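PDB 3DRF: oligopeptide-binding protein oppA from Lactococcus lactis, which binds oligopeptides in a voluminous cavity as the receptor of the OppABCDF ABC transporter, which takes up peptides and is essential for growth in milk. Local coordinates for residues Leu91-Thr97 with Phe175-Lys179; Asn142-Leu146 with Ile157-Thr161; Gln282-Val286 with Asn544-Val548; Leu353-Ser359 with Pro538-Leu543; Ser477-Gln481 with Arg519-Phe523. All blocks are in the same frame, centred on the assembly; numbering follows the deposited sequence.

Contact 1 of 5, residues Leu91-Thr97 with Phe175-Lys179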
# COMPACT_ATOMS: atom_id res chain seq x y z
N LEU A 91 -14.59 12.73 16.84
CA LEU A 91 -15.68 11.79 16.57
C LEU A 91 -16.86 12.03 17.47
O LEU A 91 -16.69 12.20 18.63
CB LEU A 91 -15.16 10.34 16.74
CG LEU A 91 -13.87 9.95 15.97
CD1 LEU A 91 -13.54 8.51 16.26
CD2 LEU A 91 -14.08 10.13 14.42
N ASP A 92 -18.05 12.03 16.93
CA ASP A 92 -19.30 12.02 17.71
C ASP A 92 -20.08 10.78 17.33
O ASP A 92 -20.69 10.69 16.34
CB ASP A 92 -20.09 13.31 17.43
CG ASP A 92 -21.41 13.36 18.17
OD1 ASP A 92 -21.91 12.40 18.68
OD2 ASP A 92 -21.93 14.48 18.18
N LYS A 93 -19.96 9.80 18.20
CA LYS A 93 -20.56 8.48 17.97
C LYS A 93 -22.11 8.45 18.03
O LYS A 93 -22.71 7.61 17.52
CB LYS A 93 -19.93 7.37 18.88
CG LYS A 93 -20.32 7.53 20.37
CD LYS A 93 -19.51 6.51 21.20
CE LYS A 93 -19.74 6.64 22.67
NZ LYS A 93 -21.13 6.33 23.11
N GLU A 94 -22.67 9.45 18.68
CA GLU A 94 -24.16 9.55 18.78
C GLU A 94 -24.75 10.11 17.48
O GLU A 94 -25.63 9.57 16.95
CB GLU A 94 -24.56 10.41 20.00
CG GLU A 94 -23.91 10.02 21.33
CD GLU A 94 -23.91 8.55 21.74
OE1 GLU A 94 -24.69 7.76 21.28
OE2 GLU A 94 -23.04 8.28 22.54
N SER A 95 -24.18 11.21 17.01
CA SER A 95 -24.54 11.81 15.73
C SER A 95 -23.98 11.00 14.54
O SER A 95 -24.47 11.15 13.45
CB SER A 95 -24.00 13.26 15.63
OG SER A 95 -24.65 14.08 16.60
N LYS A 96 -22.95 10.19 14.78
CA LYS A 96 -22.23 9.38 13.76
C LYS A 96 -21.49 10.29 12.76
O LYS A 96 -21.63 10.17 11.62
CB LYS A 96 -23.17 8.37 13.08
CG LYS A 96 -23.98 7.54 14.08
CD LYS A 96 -24.81 6.38 13.45
CE LYS A 96 -25.59 5.64 14.52
NZ LYS A 96 -26.44 4.58 13.86
N THR A 97 -20.71 11.21 13.33
CA THR A 97 -19.97 12.17 12.52
C THR A 97 -18.47 12.22 12.94
O THR A 97 -18.07 11.85 14.00
CB THR A 97 -20.57 13.60 12.60
OG1 THR A 97 -20.47 14.04 13.94
CG2 THR A 97 -22.06 13.62 12.23
N PHE A 175 -21.51 9.89 8.63
CA PHE A 175 -21.45 8.46 8.34
C PHE A 175 -22.82 7.80 8.48
O PHE A 175 -23.67 8.30 9.14
CB PHE A 175 -20.48 7.74 9.34
CG PHE A 175 -19.07 8.35 9.35
CD1 PHE A 175 -18.29 8.29 8.21
CD2 PHE A 175 -18.57 8.92 10.49
CE1 PHE A 175 -17.00 8.86 8.20
CE2 PHE A 175 -17.27 9.48 10.49
CZ PHE A 175 -16.53 9.46 9.32
N LYS A 176 -22.94 6.64 7.87
CA LYS A 176 -24.05 5.69 8.18
C LYS A 176 -23.85 5.03 9.56
O LYS A 176 -24.77 4.94 10.30
CB LYS A 176 -24.18 4.61 7.09
CG LYS A 176 -24.47 5.19 5.68
CD LYS A 176 -24.51 4.06 4.62
CE LYS A 176 -24.66 4.69 3.29
NZ LYS A 176 -24.59 3.64 2.28
N GLU A 177 -22.65 4.56 9.82
CA GLU A 177 -22.26 4.03 11.11
C GLU A 177 -20.81 4.38 11.41
O GLU A 177 -19.96 4.55 10.54
CB GLU A 177 -22.38 2.46 11.18
CG GLU A 177 -23.77 1.86 10.84
CD GLU A 177 -24.85 2.26 11.84
OE1 GLU A 177 -24.57 2.76 12.90
OE2 GLU A 177 -25.99 2.03 11.50
N MET A 178 -20.54 4.42 12.70
CA MET A 178 -19.16 4.46 13.18
C MET A 178 -18.51 3.11 12.95
O MET A 178 -19.17 2.11 12.85
CB MET A 178 -19.13 4.80 14.67
CG MET A 178 -19.82 6.10 15.03
SD MET A 178 -19.22 7.59 14.12
CE MET A 178 -17.66 8.05 14.98
N LYS A 179 -17.19 3.14 12.83
CA LYS A 179 -16.39 1.94 12.68
C LYS A 179 -15.30 1.94 13.77
O LYS A 179 -14.80 2.98 14.10
CB LYS A 179 -15.78 1.91 11.26
CG LYS A 179 -16.82 2.13 10.08
CD LYS A 179 -17.67 0.88 9.87
CE LYS A 179 -18.79 1.20 8.87
NZ LYS A 179 -19.59 -0.03 8.67
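This contact belongs to the tight turn of a beta hairpin, the one that joins strand 87-92 to strand 97-102. The turn closes with a G1 beta bulge: K96 and T97 both face D92. T97 N donates to D92 O at 3.1 Å, and D92 N donates to T97 O at 2.9 Å. K96 takes the bulge position with positive phi (65°). The D92 carboxylate also holds the turn in an Asx motif, with S95 N donating to D92 OD1 at 3.1 Å. The chain that leaves strand 170-174 packs against this turn. F175 N donates to K96 O at 3.0 Å with good geometry, so the backbones are tied where their CA atoms are 5.6 Å apart. The K96 side chain is fully extended after chi1. K96 CD passes K176 O at 3.5 Å, and K96 NZ forms a salt bridge with E177 OE1 at 2.8 Å. M178 folds back in an mmm rotamer and lies over the turn. M178 SD is 3.5 Å from K96 CA, M178 CG is 3.9 Å from K93 CA, and M178 CE is 3.8 Å from L91 CB. E177 O is held by N142 ND2 of contact 2. Strand 97-102 is flanked by 87-92 and 170-174, so the turn lies beside the exit of 170-174: a beta hairpin closed by a G1 bulge and an Asx motif.

Contact 2 of 5, residues Asn142-Leu146 with Ile157-Thr161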
# COMPACT_ATOMS: atom_id res chain seq x y z
N ASN A 142 -19.75 4.23 3.15
CA ASN A 142 -20.26 4.54 4.50
C ASN A 142 -20.39 6.04 4.81
O ASN A 142 -20.93 6.37 5.81
CB ASN A 142 -19.42 3.77 5.57
CG ASN A 142 -19.83 4.09 7.03
OD1 ASN A 142 -20.89 3.77 7.45
ND2 ASN A 142 -18.93 4.71 7.75
N ILE A 143 -19.95 6.89 3.90
CA ILE A 143 -20.23 8.34 3.99
C ILE A 143 -21.53 8.62 3.24
O ILE A 143 -21.66 8.30 2.10
CB ILE A 143 -19.05 9.18 3.44
CG1 ILE A 143 -17.86 9.04 4.39
CG2 ILE A 143 -19.48 10.71 3.34
CD1 ILE A 143 -16.54 9.66 3.78
N VAL A 144 -22.48 9.20 3.95
CA VAL A 144 -23.79 9.51 3.36
C VAL A 144 -23.62 10.29 2.06
O VAL A 144 -22.92 11.27 2.01
CB VAL A 144 -24.67 10.31 4.41
CG1 VAL A 144 -25.98 10.76 3.77
CG2 VAL A 144 -25.03 9.38 5.58
N GLY A 145 -24.30 9.81 1.01
CA GLY A 145 -24.26 10.51 -0.28
C GLY A 145 -23.06 10.18 -1.19
O GLY A 145 -23.04 10.53 -2.33
N LEU A 146 -22.06 9.51 -0.66
CA LEU A 146 -20.80 9.35 -1.43
C LEU A 146 -20.92 8.31 -2.54
O LEU A 146 -20.45 8.52 -3.63
CB LEU A 146 -19.58 9.12 -0.50
CG LEU A 146 -18.19 9.19 -1.24
CD1 LEU A 146 -17.93 10.41 -2.11
CD2 LEU A 146 -17.09 9.19 -0.16
N ILE A 157 -21.59 15.68 -2.72
CA ILE A 157 -21.46 14.66 -1.68
C ILE A 157 -22.25 15.20 -0.49
O ILE A 157 -21.80 16.02 0.24
CB ILE A 157 -20.01 14.39 -1.29
CG1 ILE A 157 -19.15 13.95 -2.48
CG2 ILE A 157 -19.98 13.30 -0.21
CD1 ILE A 157 -17.59 14.03 -2.22
N SER A 158 -23.46 14.70 -0.37
CA SER A 158 -24.43 15.24 0.62
C SER A 158 -23.95 15.16 2.09
O SER A 158 -24.22 15.99 2.83
CB SER A 158 -25.82 14.60 0.44
OG SER A 158 -25.79 13.25 0.82
N GLY A 159 -23.19 14.11 2.39
CA GLY A 159 -22.66 13.87 3.74
C GLY A 159 -21.47 14.70 4.15
O GLY A 159 -21.05 14.55 5.25
N ILE A 160 -20.94 15.51 3.26
CA ILE A 160 -19.83 16.41 3.64
C ILE A 160 -20.34 17.86 3.57
O ILE A 160 -20.67 18.32 2.52
CB ILE A 160 -18.64 16.19 2.69
CG1 ILE A 160 -18.15 14.71 2.82
CG2 ILE A 160 -17.53 17.18 3.03
CD1 ILE A 160 -16.91 14.34 1.96
N THR A 161 -20.32 18.52 4.72
CA THR A 161 -20.80 19.90 4.82
C THR A 161 -19.77 20.76 5.59
O THR A 161 -18.82 20.27 6.18
CB THR A 161 -22.21 19.97 5.48
OG1 THR A 161 -22.16 19.39 6.80
CG2 THR A 161 -23.30 19.25 4.63
O HOH W 1 -24.56 12.82 -2.44
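G145 and G159 form the hollow of this contact. At both a side chain would collide with the other segment. A CB on G145 would sit 2.1 Å from S158 OG, and one on G159 would sit 2.3 Å from V144 O. At G145 the backbone angles (84/-12) would also jam a CB against the carbonyl before it. The space at G145 is taken by the S158 hydroxyl, whose OG reaches 3.3 Å from G145 CA. The space at G159 is taken by the V144 carbonyl. G159 N donates a weak hydrogen bond to V144 O, 2.9 Å long but bent to 122°. Residues 157-160 form a type I beta turn, with I160 N donating to I157 O at 3.2 Å. It leads into edge strand 160-161 of the four-stranded antiparallel sheet, while G145 is the N-cap of helix 146-150. The buried bumps are apolar. I143 CG2 faces the notch between I157 CG2 (4.4 Å) and I160 CG1 (4.2 Å). L146 CD1 meets I157 CD1 at 3.6 Å. Y123 of helix 116-127 touches both I143 and I160. A water bridges the backbones, donating to G145 O (2.8 Å) and accepting from S158 N (3.0 Å).

Contact 3 of 5, residues Gln282-Val286 with Asn544-Val548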
# COMPACT_ATOMS: atom_id res chain seq x y z
N GLN A 282 20.69 -7.05 1.16
CA GLN A 282 21.84 -6.17 1.36
C GLN A 282 22.16 -5.82 2.80
O GLN A 282 23.05 -5.11 3.08
CB GLN A 282 21.60 -4.87 0.53
CG GLN A 282 21.62 -5.12 -1.00
CD GLN A 282 21.17 -3.95 -1.80
OE1 GLN A 282 20.64 -3.01 -1.29
NE2 GLN A 282 21.38 -4.04 -3.07
N TYR A 283 21.37 -6.32 3.73
CA TYR A 283 21.46 -5.94 5.14
C TYR A 283 22.86 -6.18 5.75
O TYR A 283 23.36 -5.35 6.46
CB TYR A 283 20.38 -6.70 5.94
CG TYR A 283 20.22 -6.29 7.41
CD1 TYR A 283 20.14 -4.94 7.80
CD2 TYR A 283 20.03 -7.24 8.38
CE1 TYR A 283 19.93 -4.58 9.10
CE2 TYR A 283 19.83 -6.87 9.68
CZ TYR A 283 19.79 -5.55 10.03
OH TYR A 283 19.55 -5.16 11.35
N LYS A 284 23.45 -7.34 5.45
CA LYS A 284 24.77 -7.66 6.01
C LYS A 284 25.84 -6.70 5.44
O LYS A 284 26.64 -6.20 6.15
CB LYS A 284 25.11 -9.12 5.76
CG LYS A 284 26.40 -9.49 6.41
CD LYS A 284 26.58 -10.95 6.39
CE LYS A 284 26.22 -11.63 7.68
NZ LYS A 284 26.47 -13.13 7.61
N GLN A 285 25.82 -6.47 4.14
CA GLN A 285 26.72 -5.51 3.51
C GLN A 285 26.62 -4.14 4.17
O GLN A 285 27.59 -3.49 4.38
CB GLN A 285 26.48 -5.40 1.99
CG GLN A 285 26.75 -6.61 1.20
CD GLN A 285 26.71 -6.29 -0.26
OE1 GLN A 285 25.67 -6.28 -0.86
NE2 GLN A 285 27.85 -5.97 -0.80
N VAL A 286 25.39 -3.72 4.45
CA VAL A 286 25.14 -2.41 5.04
C VAL A 286 25.64 -2.32 6.47
O VAL A 286 26.19 -1.37 6.88
CB VAL A 286 23.64 -2.04 4.95
CG1 VAL A 286 23.34 -0.79 5.78
CG2 VAL A 286 23.24 -1.84 3.47
N ASN A 544 11.96 -3.57 8.51
CA ASN A 544 12.66 -2.57 7.71
C ASN A 544 13.98 -2.16 8.38
O ASN A 544 14.10 -2.24 9.58
CB ASN A 544 11.78 -1.30 7.56
CG ASN A 544 10.61 -1.48 6.61
OD1 ASN A 544 10.64 -2.29 5.76
ND2 ASN A 544 9.58 -0.75 6.84
N TYR A 545 14.92 -1.67 7.57
CA TYR A 545 16.14 -1.03 8.08
C TYR A 545 16.47 0.15 7.19
O TYR A 545 16.15 0.16 6.05
CB TYR A 545 17.32 -2.02 8.13
CG TYR A 545 17.87 -2.41 6.76
CD1 TYR A 545 18.99 -1.79 6.23
CD2 TYR A 545 17.28 -3.43 6.02
CE1 TYR A 545 19.52 -2.14 5.05
CE2 TYR A 545 17.78 -3.78 4.78
CZ TYR A 545 18.91 -3.13 4.31
OH TYR A 545 19.44 -3.52 3.13
N THR A 546 17.15 1.13 7.77
CA THR A 546 17.60 2.32 7.05
C THR A 546 18.99 2.68 7.57
O THR A 546 19.15 2.97 8.71
CB THR A 546 16.66 3.51 7.34
OG1 THR A 546 15.41 3.23 6.69
CG2 THR A 546 17.22 4.86 6.77
N PRO A 547 20.00 2.69 6.73
CA PRO A 547 21.29 3.25 7.14
C PRO A 547 21.29 4.80 7.13
O PRO A 547 20.72 5.43 6.29
CB PRO A 547 22.26 2.70 6.08
CG PRO A 547 21.44 2.60 4.84
CD PRO A 547 20.03 2.23 5.32
N VAL A 548 21.94 5.36 8.14
CA VAL A 548 22.01 6.79 8.36
C VAL A 548 23.47 7.19 8.62
O VAL A 548 24.07 6.69 9.53
CB VAL A 548 21.13 7.22 9.57
CG1 VAL A 548 21.22 8.72 9.75
CG2 VAL A 548 19.66 6.75 9.35
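Two tyrosines set the shape of this contact, where helix 283-287 packs on strand 536-549 of the large mixed sheet. Y545 takes the p rotamer (chi1 71°), with its ring turned to chi2 98°, and points toward the start of the helix. Y283 takes the t rotamer (chi1 -173°) and turns its ring edge to the face of Y545. The centroids are 4.8 Å apart and the planes inclined at 50°, a tilted edge-to-face pair. The closest atoms are Y283 CD1 and Y545 CG at 3.6 Å. V286 lies one helical turn after Q282, and V286 N donates to Q282 O at 3.0 Å. The t rotamer of V286 places V286 CG2 4.1 Å from Y545 CE1, near the plane of that ring, and V286 CG1 3.7 Å from P547 CB. Y545 and P547 point to the same side of the strand, and T546 between them points away. Y545 OH lies 3.6 Å from Q282 CB, but its hydrogen bond is to V279 O. Around the contact, L353 of contact 4 touches both tyrosines, and V294 of strand 292-307, the antiparallel neighbour of 536-549, touches Y283 and V286. Helix 263-268 adds L267 against V286 and P547.

Contact 4 of 5, residues Leu353-Ser359 with Pro538-Leu543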
# COMPACT_ATOMS: atom_id res chain seq x y z
N LEU A 353 15.63 -10.82 8.07
CA LEU A 353 14.66 -9.74 8.11
C LEU A 353 13.26 -10.16 7.68
O LEU A 353 12.35 -9.53 8.09
CB LEU A 353 15.13 -8.60 7.24
CG LEU A 353 16.39 -7.89 7.72
CD1 LEU A 353 16.86 -7.06 6.55
CD2 LEU A 353 16.03 -6.97 8.85
N SER A 354 13.16 -11.22 6.90
CA SER A 354 11.85 -11.70 6.40
C SER A 354 11.46 -12.98 7.12
O SER A 354 12.25 -13.89 7.21
CB SER A 354 11.90 -11.96 4.89
OG SER A 354 12.13 -10.77 4.21
N THR A 355 10.24 -13.05 7.55
CA THR A 355 9.68 -14.20 8.22
C THR A 355 8.47 -14.71 7.42
O THR A 355 7.58 -13.96 7.16
CB THR A 355 9.20 -13.81 9.65
OG1 THR A 355 10.32 -13.29 10.41
CG2 THR A 355 8.63 -15.03 10.35
N PRO A 356 8.44 -15.98 7.08
CA PRO A 356 7.29 -16.52 6.33
C PRO A 356 5.99 -16.21 7.09
O PRO A 356 5.90 -16.51 8.28
CB PRO A 356 7.53 -18.05 6.33
CG PRO A 356 9.08 -18.14 6.32
CD PRO A 356 9.50 -17.02 7.26
N ALA A 357 5.05 -15.61 6.40
CA ALA A 357 3.78 -15.21 7.01
C ALA A 357 2.82 -16.39 7.15
O ALA A 357 2.72 -17.19 6.32
CB ALA A 357 3.11 -14.11 6.14
N ASN A 358 2.13 -16.42 8.28
CA ASN A 358 1.05 -17.39 8.53
C ASN A 358 -0.34 -16.90 8.11
O ASN A 358 -1.24 -17.66 8.03
CB ASN A 358 1.00 -17.77 10.05
CG ASN A 358 0.58 -16.60 10.93
OD1 ASN A 358 1.01 -15.50 10.73
ND2 ASN A 358 -0.29 -16.86 11.87
N SER A 359 -0.42 -15.61 7.87
CA SER A 359 -1.69 -14.91 7.57
C SER A 359 -1.40 -13.53 6.98
O SER A 359 -0.31 -13.16 6.82
CB SER A 359 -2.55 -14.77 8.84
OG SER A 359 -2.17 -13.61 9.52
N PRO A 538 -0.51 -15.79 1.74
CA PRO A 538 0.42 -14.86 2.42
C PRO A 538 1.85 -15.34 2.16
O PRO A 538 2.11 -16.50 2.19
CB PRO A 538 0.08 -15.02 3.90
CG PRO A 538 -1.33 -15.61 3.92
CD PRO A 538 -1.39 -16.49 2.70
N THR A 539 2.77 -14.44 1.97
CA THR A 539 4.20 -14.79 1.71
C THR A 539 5.09 -14.45 2.92
O THR A 539 5.46 -15.28 3.65
CB THR A 539 4.67 -14.17 0.36
OG1 THR A 539 3.74 -14.59 -0.64
CG2 THR A 539 6.08 -14.70 0.02
N ASN A 540 5.40 -13.17 3.07
CA ASN A 540 6.29 -12.67 4.15
C ASN A 540 5.78 -11.48 4.99
O ASN A 540 5.07 -10.62 4.54
CB ASN A 540 7.64 -12.23 3.58
CG ASN A 540 8.53 -13.39 3.18
OD1 ASN A 540 9.13 -13.37 2.16
ND2 ASN A 540 8.60 -14.33 3.97
N PHE A 541 6.21 -11.51 6.25
CA PHE A 541 6.30 -10.35 7.12
C PHE A 541 7.77 -9.91 7.10
O PHE A 541 8.64 -10.68 6.76
CB PHE A 541 5.90 -10.71 8.56
CG PHE A 541 4.49 -11.31 8.71
CD1 PHE A 541 3.37 -10.82 8.03
CD2 PHE A 541 4.30 -12.31 9.59
CE1 PHE A 541 2.10 -11.39 8.26
CE2 PHE A 541 3.06 -12.84 9.81
CZ PHE A 541 1.98 -12.38 9.13
N MET A 542 8.00 -8.68 7.51
CA MET A 542 9.35 -8.10 7.44
C MET A 542 9.64 -7.08 8.52
O MET A 542 8.75 -6.51 9.11
CB MET A 542 9.53 -7.40 6.06
CG MET A 542 10.93 -7.39 5.44
SD MET A 542 10.70 -7.09 3.68
CE MET A 542 9.86 -5.55 3.71
N LEU A 543 10.94 -6.93 8.75
CA LEU A 543 11.51 -5.76 9.43
C LEU A 543 12.15 -4.87 8.38
O LEU A 543 12.74 -5.37 7.49
CB LEU A 543 12.63 -6.16 10.43
CG LEU A 543 12.27 -7.14 11.52
CD1 LEU A 543 13.54 -7.49 12.41
CD2 LEU A 543 11.18 -6.55 12.31
O HOH W 2 4.75 -18.00 4.29
O HOH W 3 0.99 -18.41 4.50
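P538 opens the second segment and packs its ring on the far end of the first. P538 CB lies 3.9 Å from A357 CB and 3.5 Å from S359 O. A water donates to both P538 O (3.2 Å) and A357 O (2.8 Å). Next, T539 turns its side chain away, but T539 O accepts a short, straight bond from A357 N at 2.8 Å. T539 and N540 both face S303 of strand 292-307, which makes a classic beta bulge. N540 is opposite P356 in a non-hydrogen-bonded pair. N540 ND2 sends a weak 3.4 Å bond to T355 O; its stronger partner is D346. From here the pairing is regular: short strand 354-356 adds an antiparallel edge to long strand 536-549 of the large mixed sheet. F541 pairs with T355 in a hydrogen-bonded pair. F541 N donates to T355 O and T355 N donates to F541 O, both at 3.0 Å. The F541 ring reaches along the first segment past its partner T355 to A357 and S359. A357 CB sits over its face, 3.6 Å from the centroid, in a CH-pi contact, and S359 O is 3.3 Å from F541 CE1. M542 faces S354 in a non-hydrogen-bonded pair, with M542 CG 3.8 Å from S354 OG. Last, L543 N donates to L353 O at 3.0 Å, and L543 CB meets L353 CD2 at 3.8 Å.

Contact 5 of 5, residues Ser477-Gln481 with Arg519-Phe523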
# COMPACT_ATOMS: atom_id res chain seq x y z
N SER A 477 -2.05 2.12 8.49
CA SER A 477 -1.74 1.91 9.90
C SER A 477 -2.93 1.53 10.76
O SER A 477 -2.91 1.75 11.92
CB SER A 477 -1.00 3.10 10.51
OG SER A 477 -1.74 4.27 10.34
N GLU A 478 -3.99 0.97 10.17
CA GLU A 478 -5.10 0.37 10.92
C GLU A 478 -5.33 -1.00 10.26
O GLU A 478 -5.30 -1.08 9.06
CB GLU A 478 -6.32 1.30 10.79
CG GLU A 478 -7.38 1.12 11.92
CD GLU A 478 -8.24 -0.14 11.75
OE1 GLU A 478 -8.47 -0.53 10.60
OE2 GLU A 478 -8.59 -0.65 12.76
N PRO A 479 -5.59 -2.03 11.03
CA PRO A 479 -5.50 -3.39 10.44
C PRO A 479 -6.61 -3.89 9.45
O PRO A 479 -6.41 -4.88 8.81
CB PRO A 479 -5.44 -4.32 11.67
CG PRO A 479 -6.05 -3.50 12.79
CD PRO A 479 -5.54 -2.09 12.51
N SER A 480 -7.74 -3.21 9.40
CA SER A 480 -8.80 -3.58 8.45
C SER A 480 -8.25 -3.60 7.01
O SER A 480 -7.55 -2.72 6.60
CB SER A 480 -9.98 -2.60 8.56
OG SER A 480 -11.01 -3.09 7.69
N GLN A 481 -8.62 -4.64 6.29
CA GLN A 481 -8.20 -4.83 4.90
C GLN A 481 -9.33 -4.64 3.88
O GLN A 481 -9.22 -5.08 2.79
CB GLN A 481 -7.47 -6.17 4.71
CG GLN A 481 -6.21 -6.20 5.65
CD GLN A 481 -5.33 -7.41 5.39
OE1 GLN A 481 -5.77 -8.44 4.90
NE2 GLN A 481 -4.09 -7.29 5.75
N ARG A 519 -14.05 -8.26 17.93
CA ARG A 519 -13.20 -7.89 16.79
C ARG A 519 -12.00 -8.82 16.66
O ARG A 519 -11.70 -9.19 15.57
CB ARG A 519 -12.80 -6.42 16.91
CG ARG A 519 -12.36 -5.92 15.54
CD ARG A 519 -12.00 -4.41 15.62
NE ARG A 519 -11.83 -3.88 14.22
CZ ARG A 519 -10.87 -3.07 13.81
NH1 ARG A 519 -9.98 -2.60 14.64
NH2 ARG A 519 -10.86 -2.72 12.54
N LYS A 520 -11.41 -9.24 17.76
CA LYS A 520 -10.32 -10.22 17.68
C LYS A 520 -10.78 -11.54 17.03
O LYS A 520 -10.13 -12.02 16.18
CB LYS A 520 -9.76 -10.49 19.09
CG LYS A 520 -8.49 -11.39 19.09
CD LYS A 520 -8.09 -11.68 20.58
CE LYS A 520 -6.74 -12.47 20.72
NZ LYS A 520 -5.64 -11.52 20.74
N ALA A 521 -11.91 -12.06 17.46
CA ALA A 521 -12.47 -13.29 16.85
C ALA A 521 -12.83 -13.10 15.37
O ALA A 521 -12.64 -14.01 14.61
CB ALA A 521 -13.68 -13.82 17.68
N ALA A 522 -13.33 -11.93 15.02
CA ALA A 522 -13.60 -11.64 13.63
C ALA A 522 -12.31 -11.60 12.80
O ALA A 522 -12.27 -12.14 11.76
CB ALA A 522 -14.34 -10.32 13.57
N PHE A 523 -11.26 -11.01 13.34
CA PHE A 523 -9.94 -11.01 12.67
C PHE A 523 -9.39 -12.44 12.51
O PHE A 523 -8.85 -12.74 11.52
CB PHE A 523 -8.92 -10.11 13.40
CG PHE A 523 -8.82 -8.70 12.83
CD1 PHE A 523 -8.32 -8.45 11.56
CD2 PHE A 523 -9.24 -7.62 13.58
CE1 PHE A 523 -8.23 -7.17 11.05
CE2 PHE A 523 -9.12 -6.30 13.08
CZ PHE A 523 -8.64 -6.10 11.81
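An irregular loop and a turn of helix meet here without any backbone bond between them. Residues 477-481 follow strand 468-474 and run to Q481, the N-cap of helix 482-485. Residues 519-523 are regular helix, with F523 N donating to R519 O at 2.9 Å. The closest CA atoms, of S480 and F523, are 8.6 Å apart, so side chains bridge the gap. R519 and F523 are one helical turn apart, and both point toward the loop. E478 meets the guanidinium in a salt bridge. E478 OE2 accepts from R519 NH1 at 3.0 Å and from R519 NH2 at 3.1 Å, so one oxygen takes both nitrogens. E478 OE1 accepts from S480 N at 3.0 Å and so holds the loop's own bend. This is a buried join between helix 516-533 and the loop that leaves a strand of the large sheet. At the start of that loop S477 packs on an apolar side chain of the bound peptide. R519 is well satisfied: NE bonds to I508 O and NH2 makes a second salt bridge to D509, which also binds S480 OG. Beside the salt bridge, P479 and F523 make an apolar contact. P479 points toward the helix, and P479 CB lies 3.7 Å from F523 CZ. S480 N lies 3.9 Å from F523 CZ, near the plane of the ring. F368 stacks on F523 and also touches P479.

How the contacts relate
Contacts 1 and 2 form one cluster, with centres 12 Å apart. K176 N of contact 1 lies 2.9 Å from N142 O of contact 2, and both contacts reach the four-stranded sheet. Contacts 3 and 4 form a second cluster on strand 536-549. Their centres are 18 Å apart, and L353 CD1 packs on Y283 CG at 3.5 Å. Contact 1 lies far from contact 3, about 44 Å between centres, on the opposite side of the chain's centre. Contact 5 lies about 19 Å from contact 1 and 18 Å from contact 4, centre to centre. In this Venus fly-trap protein, here closed on its peptide, contact 5 reaches the ligand through S477. Its helix, 516-533, precedes strand 536-549.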